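Fumarate reductase iron-sulfur subunit (Mycolicibacterium smegmatis, PDB 7D6V) probably carries electrons through three iron-sulfur clusters, from the succinate-oxidising subunit A toward quinone at the membrane anchor of a mycobacterial succinate dehydrogenase. Local coordinates at residues B[219-222]-B[223-227]; B[166-169]-B[170-173]; B[75-78]-B[79-82]; B[29-33]-B[34-38]. All blocks are in the same frame, centred on the assembly; numbering follows the deposited sequence.

From the N terminus the chain meets contact 4 first, where the loop after strand 17-27 turns into helix 33-43, then contact 3, a turn in the loop between strands 70-72 and 86-87. Contact 2 follows at the start of helix 171-181 and contact 1 at the start of helix 219-235. Each closes only a local turn; they run in series, and none nests in or crosses another. Contacts 3 and 4 touch in the 2Fe-2S domain, where Val33 N lies 3.1 Å from Thr76 O, a probable hydrogen bond. Contacts 1 and 2 meet beside the Fe3-S4 cluster, which both touch; their centres lie more than 30 Å from those of the other pair.

Contact 1 of 4, residues B[219-222]-B[223-227]; sequences ITDN and ALIPM. With F3S (Fe3-s4 cluster), chain G.
The carbonyl of Ile219 takes two backbone bonds, from Ala223 N at 3.1 Å and from Leu224 N at 3.1 Å, and Thr220 O receives Ile225 N at 3.0 Å, which gives helix 219-235 a wider pi-type first turn before it kinks at Pro226. Proline suits the kink, since its nitrogen has no hydrogen to offer the turn before; its CD lies by Asp221 O and its CG by Asn222 O. Leu224 holds CG opposite its own carbonyl carbon (chi1 -54°), which swings the branch back along the helix. There its CD1 runs beside Ile219 CG2 at 4.1 Å, the two side chains pointing the same way, and the same methyl reaches S3 of the Fe3-S4 cluster at 3.4 Å. Branched Thr220 sets OG1 3.7 Å from S4 of that cluster, while the hydroxyl is hydrogen-bonded to Thr210. Asp221 lies alongside Ile225, but its OD1 is engaged by Lys207 in a salt bridge. Asn222 bonds to Glu141 and to Arg210 of the membrane anchor subunit. With Ile219 also touching the 4Fe-4S cluster, this helix start contributes to the pockets of both clusters, as expected of the dicluster domain of succinate dehydrogenases.

Contact 2 of 4, residues B[166-169]-B[170-173]; sequences ENFA and GPRF. With F3S (Fe3-s4 cluster), chain G.
The ring of Phe168 lies flat against the backbone of Gly170, whose N sits 3.5 Å above one face, displaced toward the rim, while Pro171 CD approaches the same ring obliquely, 4.2 Å from Phe168 CE2. His174 also meets this ring, with the two planes inclined to each other. The second ring, Phe173, has the CD methylene of its neighbour Arg172 centred over one face, and at its edge, near the ring plane, comes Ala169 O, 3.5 Å from Phe173 CD2.

Phe168 reaches forward over the glycine because its CG stands opposite the backbone N (chi1 -170°), carrying the ring along the direction of the chain. Gly170 takes a positive phi of 104°, a conformation to which a residue without a side chain is well suited, and its bareness lets the aromatic ring come down on the backbone. Ala169 CB packs 3.9 Å from Phe173 CB, and Ala169 O also accepts a hydrogen bond from Gln152 NE2.

Gly170 is the N-cap of helix 171-181, and its O receives a weak bond from Phe173 N at 3.4 Å. Proline fits the first turn that follows, where a backbone N-H is not needed for helix bonding. Pro171 lays its ring against the Fe3-S4 cluster, its CB 3.4 Å from the cluster's S3. A helix start with glycine at the N-cap thus places a proline ring in the Fe3-S4 pocket of the dicluster domain.

Contact 3 of 4, residues B[75-78]-B[79-82]; sequences MTRM and STFG
Apolar packing joins Met78 to Phe81 and Phe81 to Thr76. The aromatic ring comes back toward the earlier residues, its CD2 lying 3.9 Å from Met78 CA and 4.2 Å from the terminal CE of the same methionine. The two side chains cross at about a right angle, and the bends at chi2 and chi3 bring the flexible methionine tip round to the ring. Farther along, Phe81 CZ meets the methyl CG2 of Thr76 at 4.1 Å, again crosswise. Thr80 CB stands over the centre of one ring face. Met78 itself packs on Val33 and Ile36 of helix 33-43 and on Val87, so a long, pliable side chain suits a place between helix, turn and strand.

Mixed contacts between alkyl groups and hydroxyls form a second group. The CD of Arg77 passes 3.8 Å from Ser79 OG, and its CB lies 4.1 Å from Thr80 OG1. Ser79 brings its hydroxyl to the arginine stem by placing OG between its backbone N and carbonyl carbon (chi1 68°).

Polar ends look outside the turn for their bonds. Thr76 OG1 is hydrogen-bonded to Leu72 O, and Arg77 NE to Glu370 O of subunit A, so the arginine serves the subunit interface with its head and the turn with its stem. The backbone bends at Met78, whose phi is positive (72°). Since no clear hydrogen bond links the two halves, the turn probably depends on this backbone conformation, on the packing round Phe81 and on its outside partners.

Contact 4 of 4, residues B[29-33]-B[34-38]; sequences DGEVV and LDIIH
Val32 O is approached by two backbone donors from the first turn of helix 33-43, Asp35 N at 3.2 Å and Ile36 N at 3.4 Å, both weak bonds. A firmer link returns the other way: Val32 N donates to Asp35 OD1 at 3.0 Å, reaching that oxygen on its anti side and 35° out of the carboxylate plane. Asp35 can bend back to it because its CG lies opposite its carbonyl carbon, beside the backbone N (chi1 -57°). This is one half of a capping box; Val32 occupies the N-cap, and valine has no polar side-chain atom to return the other half. An acid in the first turn would also probably gain from the partial positive charge at the helix start.

Helix 33-43 is the helix of the beta-grasp, ferredoxin-like 2Fe-2S domain. The Leu34 side chain comes within about 4 Å of the 2Fe-2S cluster and touches Trp52 and Cys74, whereas branched Ile36 packs on Val25 and Val27 of strand 17-27. Glu31 crosses Ile36 at about a right angle, its OE1 3.3 Å from Ile36 CD1; that same oxygen forms a salt bridge with Arg39, while OE2 bonds to Asn28. The next backbone bond, Ile37 N to Val33 O at 2.9 Å, is sound, and these two side chains run together, Val33 CG1 4.1 Å from Ile37 CG1. At the interface with subunit A, Gly30 O accepts a hydrogen bond from Ser258 OG of that subunit.

Contact 1 of 4, residues B[219-222]-B[223-227]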
loop_
_atom_site.group_PDB
_atom_site.type_symbol
_atom_site.label_atom_id
_atom_site.label_comp_id
_atom_site.label_asym_id
_atom_site.label_seq_id
_atom_site.Cartn_x
_atom_site.Cartn_y
_atom_site.Cartn_z
ATOM N N ILE B 219 4.720 10.777 -9.248
ATOM C CA ILE B 219 5.305 9.843 -10.208
ATOM C C ILE B 219 6.020 10.592 -11.326
ATOM O O ILE B 219 7.170 10.290 -11.661
ATOM C CB ILE B 219 4.225 8.897 -10.763
ATOM C CG1 ILE B 219 3.475 8.215 -9.618
ATOM C CG2 ILE B 219 4.844 7.875 -11.697
ATOM C CD1 ILE B 219 2.277 7.423 -10.059
ATOM N N THR B 220 5.353 11.579 -11.919
ATOM C CA THR B 220 5.937 12.272 -13.061
ATOM C C THR B 220 7.083 13.182 -12.636
ATOM O O THR B 220 8.154 13.175 -13.253
ATOM C CB THR B 220 4.862 13.068 -13.796
ATOM O OG1 THR B 220 3.714 12.237 -13.997
ATOM C CG2 THR B 220 5.371 13.534 -15.142
ATOM N N ASP B 221 6.883 13.965 -11.577
ATOM C CA ASP B 221 7.860 14.987 -11.217
ATOM C C ASP B 221 9.089 14.402 -10.531
ATOM O O ASP B 221 10.201 14.903 -10.723
ATOM C CB ASP B 221 7.211 16.042 -10.324
ATOM C CG ASP B 221 6.472 17.101 -11.115
ATOM O OD1 ASP B 221 6.393 16.980 -12.354
ATOM O OD2 ASP B 221 5.970 18.062 -10.497
ATOM N N ASN B 222 8.919 13.353 -9.729
ATOM C CA ASN B 222 10.022 12.818 -8.944
ATOM C C ASN B 222 10.682 11.598 -9.566
ATOM O O ASN B 222 11.818 11.281 -9.202
ATOM C CB ASN B 222 9.543 12.459 -7.532
ATOM C CG ASN B 222 9.406 13.670 -6.638
ATOM O OD1 ASN B 222 9.714 14.788 -7.037
ATOM N ND2 ASN B 222 8.936 13.453 -5.421
ATOM N N ALA B 223 10.013 10.907 -10.484
ATOM C CA ALA B 223 10.570 9.702 -11.084
ATOM C C ALA B 223 10.764 9.814 -12.586
ATOM O O ALA B 223 11.865 9.561 -13.082
ATOM C CB ALA B 223 9.678 8.495 -10.762
ATOM N N LEU B 224 9.728 10.196 -13.331
ATOM C CA LEU B 224 9.780 10.085 -14.785
ATOM C C LEU B 224 10.627 11.184 -15.414
ATOM O O LEU B 224 11.469 10.908 -16.272
ATOM C CB LEU B 224 8.366 10.111 -15.356
ATOM C CG LEU B 224 7.420 9.079 -14.752
ATOM C CD1 LEU B 224 6.062 9.229 -15.364
ATOM C CD2 LEU B 224 7.952 7.673 -14.953
ATOM N N ILE B 225 10.398 12.438 -15.023
ATOM C CA ILE B 225 11.210 13.537 -15.548
ATOM C C ILE B 225 12.675 13.412 -15.138
ATOM O O ILE B 225 13.550 13.629 -15.992
ATOM C CB ILE B 225 10.585 14.889 -15.161
ATOM C CG1 ILE B 225 9.276 15.101 -15.919
ATOM C CG2 ILE B 225 11.544 16.031 -15.451
ATOM C CD1 ILE B 225 8.419 16.201 -15.363
ATOM N N PRO B 226 13.016 13.107 -13.878
ATOM C CA PRO B 226 14.436 12.868 -13.563
ATOM C C PRO B 226 15.066 11.752 -14.377
ATOM O O PRO B 226 16.222 11.877 -14.800
ATOM C CB PRO B 226 14.399 12.529 -12.068
ATOM C CG PRO B 226 13.221 13.237 -11.564
ATOM C CD PRO B 226 12.202 13.162 -12.650
ATOM N N MET B 227 14.336 10.663 -14.624
ATOM C CA MET B 227 14.902 9.580 -15.418
ATOM C C MET B 227 15.056 9.984 -16.876
ATOM O O MET B 227 16.013 9.573 -17.536
ATOM C CB MET B 227 14.049 8.320 -15.297
ATOM C CG MET B 227 14.175 7.633 -13.957
ATOM S SD MET B 227 15.797 6.892 -13.687
ATOM C CE MET B 227 15.998 5.928 -15.178
HETATM FE FE1 F3S G . 1.393 7.709 -17.895
HETATM FE FE3 F3S G . 2.268 9.641 -16.246
HETATM FE FE4 F3S G . 3.647 9.203 -18.511
HETATM S S1 F3S G . 0.194 9.350 -17.004
HETATM S S2 F3S G . 2.044 8.519 -19.952
HETATM S S3 F3S G . 3.394 7.702 -16.771
HETATM S S4 F3S G . 3.366 11.197 -17.491
#

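Contact 2 of 4, residues B[166-169]-B[170-173]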
loop_
_atom_site.group_PDB
_atom_site.type_symbol
_atom_site.label_atom_id
_atom_site.label_comp_id
_atom_site.label_asym_id
_atom_site.label_seq_id
_atom_site.Cartn_x
_atom_site.Cartn_y
_atom_site.Cartn_z
ATOM N N GLU B 166 3.883 -4.186 -25.409
ATOM C CA GLU B 166 5.166 -4.875 -25.397
ATOM C C GLU B 166 6.353 -3.923 -25.394
ATOM O O GLU B 166 7.470 -4.354 -25.099
ATOM C CB GLU B 166 5.273 -5.810 -26.600
ATOM C CG GLU B 166 5.126 -5.110 -27.933
ATOM C CD GLU B 166 5.813 -5.853 -29.056
ATOM O OE1 GLU B 166 5.679 -7.092 -29.118
ATOM O OE2 GLU B 166 6.490 -5.199 -29.877
ATOM N N ASN B 167 6.143 -2.648 -25.713
ATOM C CA ASN B 167 7.234 -1.688 -25.784
ATOM C C ASN B 167 7.315 -0.768 -24.575
ATOM O O ASN B 167 8.362 -0.154 -24.359
ATOM C CB ASN B 167 7.103 -0.830 -27.047
ATOM C CG ASN B 167 7.143 -1.652 -28.316
ATOM O OD1 ASN B 167 8.077 -2.418 -28.542
ATOM N ND2 ASN B 167 6.127 -1.494 -29.153
ATOM N N PHE B 168 6.248 -0.656 -23.791
ATOM C CA PHE B 168 6.169 0.294 -22.691
ATOM C C PHE B 168 5.904 -0.461 -21.398
ATOM O O PHE B 168 5.006 -1.307 -21.342
ATOM C CB PHE B 168 5.066 1.323 -22.952
ATOM C CG PHE B 168 5.061 2.476 -21.996
ATOM C CD1 PHE B 168 6.166 3.292 -21.874
ATOM C CD2 PHE B 168 3.940 2.760 -21.241
ATOM C CE1 PHE B 168 6.160 4.361 -21.006
ATOM C CE2 PHE B 168 3.929 3.829 -20.373
ATOM C CZ PHE B 168 5.040 4.629 -20.255
ATOM N N ALA B 169 6.685 -0.153 -20.363
ATOM C CA ALA B 169 6.537 -0.842 -19.087
ATOM C C ALA B 169 5.436 -0.235 -18.230
ATOM O O ALA B 169 4.822 -0.944 -17.427
ATOM C CB ALA B 169 7.860 -0.826 -18.324
ATOM N N GLY B 170 5.172 1.058 -18.380
ATOM C CA GLY B 170 4.162 1.721 -17.598
ATOM C C GLY B 170 4.746 2.585 -16.503
ATOM O O GLY B 170 5.924 2.479 -16.155
ATOM N N PRO B 171 3.920 3.471 -15.942
ATOM C CA PRO B 171 4.413 4.360 -14.876
ATOM C C PRO B 171 4.977 3.635 -13.668
ATOM O O PRO B 171 6.001 4.064 -13.124
ATOM C CB PRO B 171 3.166 5.175 -14.499
ATOM C CG PRO B 171 2.017 4.541 -15.224
ATOM C CD PRO B 171 2.574 3.840 -16.397
ATOM N N ARG B 172 4.345 2.542 -13.234
ATOM C CA ARG B 172 4.779 1.874 -12.011
ATOM C C ARG B 172 6.195 1.334 -12.152
ATOM O O ARG B 172 7.018 1.474 -11.242
ATOM C CB ARG B 172 3.806 0.750 -11.652
ATOM C CG ARG B 172 4.002 0.153 -10.266
ATOM C CD ARG B 172 4.839 -1.116 -10.317
ATOM N NE ARG B 172 5.222 -1.594 -8.994
ATOM C CZ ARG B 172 6.191 -1.068 -8.253
ATOM N NH1 ARG B 172 6.462 -1.575 -7.061
ATOM N NH2 ARG B 172 6.887 -0.035 -8.699
ATOM N N PHE B 173 6.514 0.750 -13.298
ATOM C CA PHE B 173 7.801 0.088 -13.439
ATOM C C PHE B 173 8.912 1.033 -13.867
ATOM O O PHE B 173 10.074 0.795 -13.535
ATOM C CB PHE B 173 7.650 -1.089 -14.393
ATOM C CG PHE B 173 6.760 -2.151 -13.844
ATOM C CD1 PHE B 173 7.200 -2.968 -12.822
ATOM C CD2 PHE B 173 5.461 -2.283 -14.291
ATOM C CE1 PHE B 173 6.377 -3.923 -12.287
ATOM C CE2 PHE B 173 4.635 -3.239 -13.756
ATOM C CZ PHE B 173 5.094 -4.058 -12.753
HETATM FE FE1 F3S G . 1.393 7.709 -17.895
HETATM FE FE3 F3S G . 2.268 9.641 -16.246
HETATM FE FE4 F3S G . 3.647 9.203 -18.511
HETATM S S1 F3S G . 0.194 9.350 -17.004
HETATM S S2 F3S G . 2.044 8.519 -19.952
HETATM S S3 F3S G . 3.394 7.702 -16.771
HETATM S S4 F3S G . 3.366 11.197 -17.491
#

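Contact 3 of 4, residues B[75-78]-B[79-82]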
loop_
_atom_site.group_PDB
_atom_site.type_symbol
_atom_site.label_atom_id
_atom_site.label_comp_id
_atom_site.label_asym_id
_atom_site.label_seq_id
_atom_site.Cartn_x
_atom_site.Cartn_y
_atom_site.Cartn_z
ATOM N N MET B 75 -11.857 3.097 -0.837
ATOM C CA MET B 75 -11.497 4.456 -0.465
ATOM C C MET B 75 -12.404 5.519 -1.067
ATOM O O MET B 75 -12.156 6.709 -0.854
ATOM C CB MET B 75 -10.044 4.747 -0.863
ATOM C CG MET B 75 -9.016 3.920 -0.112
ATOM S SD MET B 75 -9.032 4.173 1.670
ATOM C CE MET B 75 -8.406 5.844 1.785
ATOM N N THR B 76 -13.444 5.138 -1.803
ATOM C CA THR B 76 -14.332 6.098 -2.446
ATOM C C THR B 76 -15.513 6.376 -1.523
ATOM O O THR B 76 -16.284 5.469 -1.204
ATOM C CB THR B 76 -14.804 5.578 -3.800
ATOM O OG1 THR B 76 -13.673 5.117 -4.548
ATOM C CG2 THR B 76 -15.496 6.676 -4.582
ATOM N N ARG B 77 -15.665 7.641 -1.125
ATOM C CA ARG B 77 -16.455 7.980 0.054
ATOM C C ARG B 77 -17.952 7.785 -0.135
ATOM O O ARG B 77 -18.673 7.712 0.864
ATOM C CB ARG B 77 -16.174 9.425 0.460
ATOM C CG ARG B 77 -16.114 9.649 1.954
ATOM C CD ARG B 77 -15.694 11.071 2.265
ATOM N NE ARG B 77 -14.337 11.344 1.804
ATOM C CZ ARG B 77 -14.016 12.334 0.979
ATOM N NH1 ARG B 77 -14.957 13.149 0.524
ATOM N NH2 ARG B 77 -12.756 12.510 0.610
ATOM N N MET B 78 -18.441 7.772 -1.374
ATOM C CA MET B 78 -19.826 7.434 -1.696
ATOM C C MET B 78 -20.770 8.551 -1.254
ATOM O O MET B 78 -21.950 8.564 -1.614
ATOM C CB MET B 78 -20.204 6.088 -1.062
ATOM C CG MET B 78 -21.615 5.595 -1.295
ATOM S SD MET B 78 -21.776 4.722 -2.861
ATOM C CE MET B 78 -23.133 5.613 -3.605
ATOM N N SER B 79 -20.243 9.517 -0.509
ATOM C CA SER B 79 -20.889 10.803 -0.305
ATOM C C SER B 79 -20.363 11.839 -1.282
ATOM O O SER B 79 -20.826 12.983 -1.275
ATOM C CB SER B 79 -20.684 11.283 1.133
ATOM O OG SER B 79 -19.329 11.610 1.370
ATOM N N THR B 80 -19.390 11.448 -2.107
ATOM C CA THR B 80 -18.973 12.253 -3.246
ATOM C C THR B 80 -20.131 12.477 -4.208
ATOM O O THR B 80 -20.158 13.479 -4.932
ATOM C CB THR B 80 -17.808 11.552 -3.948
ATOM O OG1 THR B 80 -16.682 11.500 -3.064
ATOM C CG2 THR B 80 -17.405 12.273 -5.224
ATOM N N PHE B 81 -21.111 11.583 -4.197
ATOM C CA PHE B 81 -22.184 11.553 -5.173
ATOM C C PHE B 81 -23.495 11.968 -4.521
ATOM O O PHE B 81 -23.725 11.717 -3.337
ATOM C CB PHE B 81 -22.326 10.150 -5.761
ATOM C CG PHE B 81 -21.020 9.506 -6.101
ATOM C CD1 PHE B 81 -20.203 10.035 -7.081
ATOM C CD2 PHE B 81 -20.595 8.384 -5.416
ATOM C CE1 PHE B 81 -18.998 9.444 -7.385
ATOM C CE2 PHE B 81 -19.391 7.791 -5.714
ATOM C CZ PHE B 81 -18.592 8.321 -6.701
ATOM N N GLY B 82 -24.355 12.601 -5.307
ATOM C CA GLY B 82 -25.664 12.974 -4.820
ATOM C C GLY B 82 -26.559 11.769 -4.610
ATOM O O GLY B 82 -26.298 10.661 -5.078
#

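Contact 4 of 4, residues B[29-33]-B[34-38]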
loop_
_atom_site.group_PDB
_atom_site.type_symbol
_atom_site.label_atom_id
_atom_site.label_comp_id
_atom_site.label_asym_id
_atom_site.label_seq_id
_atom_site.Cartn_x
_atom_site.Cartn_y
_atom_site.Cartn_z
ATOM N N ASP B 29 -24.745 6.736 5.920
ATOM C CA ASP B 29 -23.724 7.768 6.045
ATOM C C ASP B 29 -22.391 7.153 6.456
ATOM O O ASP B 29 -22.329 6.349 7.389
ATOM C CB ASP B 29 -24.153 8.816 7.067
ATOM C CG ASP B 29 -25.226 9.743 6.538
ATOM O OD1 ASP B 29 -25.003 10.382 5.489
ATOM O OD2 ASP B 29 -26.296 9.833 7.174
ATOM N N GLY B 30 -21.328 7.532 5.756
ATOM C CA GLY B 30 -19.993 7.094 6.105
ATOM C C GLY B 30 -19.534 5.797 5.482
ATOM O O GLY B 30 -18.570 5.202 5.975
ATOM N N GLU B 31 -20.178 5.338 4.415
ATOM C CA GLU B 31 -19.838 4.073 3.784
ATOM C C GLU B 31 -19.131 4.315 2.459
ATOM O O GLU B 31 -19.433 5.270 1.746
ATOM C CB GLU B 31 -21.085 3.225 3.553
ATOM C CG GLU B 31 -21.731 2.751 4.832
ATOM C CD GLU B 31 -22.973 1.942 4.579
ATOM O OE1 GLU B 31 -23.398 1.866 3.408
ATOM O OE2 GLU B 31 -23.524 1.380 5.545
ATOM N N VAL B 32 -18.167 3.449 2.149
ATOM C CA VAL B 32 -17.460 3.490 0.873
ATOM C C VAL B 32 -18.207 2.667 -0.167
ATOM O O VAL B 32 -19.153 1.942 0.156
ATOM C CB VAL B 32 -16.001 3.017 1.004
ATOM C CG1 VAL B 32 -15.196 4.009 1.819
ATOM C CG2 VAL B 32 -15.933 1.631 1.600
ATOM N N VAL B 33 -17.798 2.805 -1.430
ATOM C CA VAL B 33 -18.414 2.053 -2.521
ATOM C C VAL B 33 -18.308 0.552 -2.275
ATOM O O VAL B 33 -19.245 -0.205 -2.560
ATOM C CB VAL B 33 -17.771 2.455 -3.863
ATOM C CG1 VAL B 33 -18.113 1.455 -4.947
ATOM C CG2 VAL B 33 -18.217 3.844 -4.265
ATOM N N LEU B 34 -17.169 0.096 -1.748
ATOM C CA LEU B 34 -16.975 -1.334 -1.530
ATOM C C LEU B 34 -17.982 -1.901 -0.537
ATOM O O LEU B 34 -18.399 -3.055 -0.674
ATOM C CB LEU B 34 -15.547 -1.605 -1.060
ATOM C CG LEU B 34 -15.096 -3.064 -1.036
ATOM C CD1 LEU B 34 -15.402 -3.748 -2.356
ATOM C CD2 LEU B 34 -13.620 -3.167 -0.712
ATOM N N ASP B 35 -18.394 -1.113 0.460
ATOM C CA ASP B 35 -19.451 -1.561 1.362
ATOM C C ASP B 35 -20.765 -1.761 0.618
ATOM O O ASP B 35 -21.499 -2.721 0.881
ATOM C CB ASP B 35 -19.641 -0.564 2.505
ATOM C CG ASP B 35 -18.371 -0.321 3.289
ATOM O OD1 ASP B 35 -18.121 0.843 3.663
ATOM O OD2 ASP B 35 -17.621 -1.291 3.531
ATOM N N ILE B 36 -21.085 -0.855 -0.307
ATOM C CA ILE B 36 -22.305 -0.992 -1.093
ATOM C C ILE B 36 -22.230 -2.229 -1.976
ATOM O O ILE B 36 -23.222 -2.944 -2.157
ATOM C CB ILE B 36 -22.548 0.285 -1.915
ATOM C CG1 ILE B 36 -22.290 1.523 -1.059
ATOM C CG2 ILE B 36 -23.958 0.310 -2.457
ATOM C CD1 ILE B 36 -23.232 1.669 0.106
ATOM N N ILE B 37 -21.050 -2.506 -2.531
ATOM C CA ILE B 37 -20.866 -3.707 -3.339
ATOM C C ILE B 37 -21.044 -4.957 -2.487
ATOM O O ILE B 37 -21.649 -5.942 -2.924
ATOM C CB ILE B 37 -19.491 -3.677 -4.032
ATOM C CG1 ILE B 37 -19.380 -2.449 -4.933
ATOM C CG2 ILE B 37 -19.268 -4.938 -4.839
ATOM C CD1 ILE B 37 -20.289 -2.485 -6.137
ATOM N N HIS B 38 -20.514 -4.941 -1.262
ATOM C CA HIS B 38 -20.678 -6.080 -0.363
ATOM C C HIS B 38 -22.142 -6.300 -0.004
ATOM O O HIS B 38 -22.610 -7.444 0.059
ATOM C CB HIS B 38 -19.847 -5.873 0.899
ATOM C CG HIS B 38 -18.377 -6.057 0.691
ATOM N ND1 HIS B 38 -17.440 -5.674 1.624
ATOM C CD2 HIS B 38 -17.683 -6.582 -0.346
ATOM C CE1 HIS B 38 -16.232 -5.955 1.172
ATOM N NE2 HIS B 38 -16.352 -6.506 -0.022
#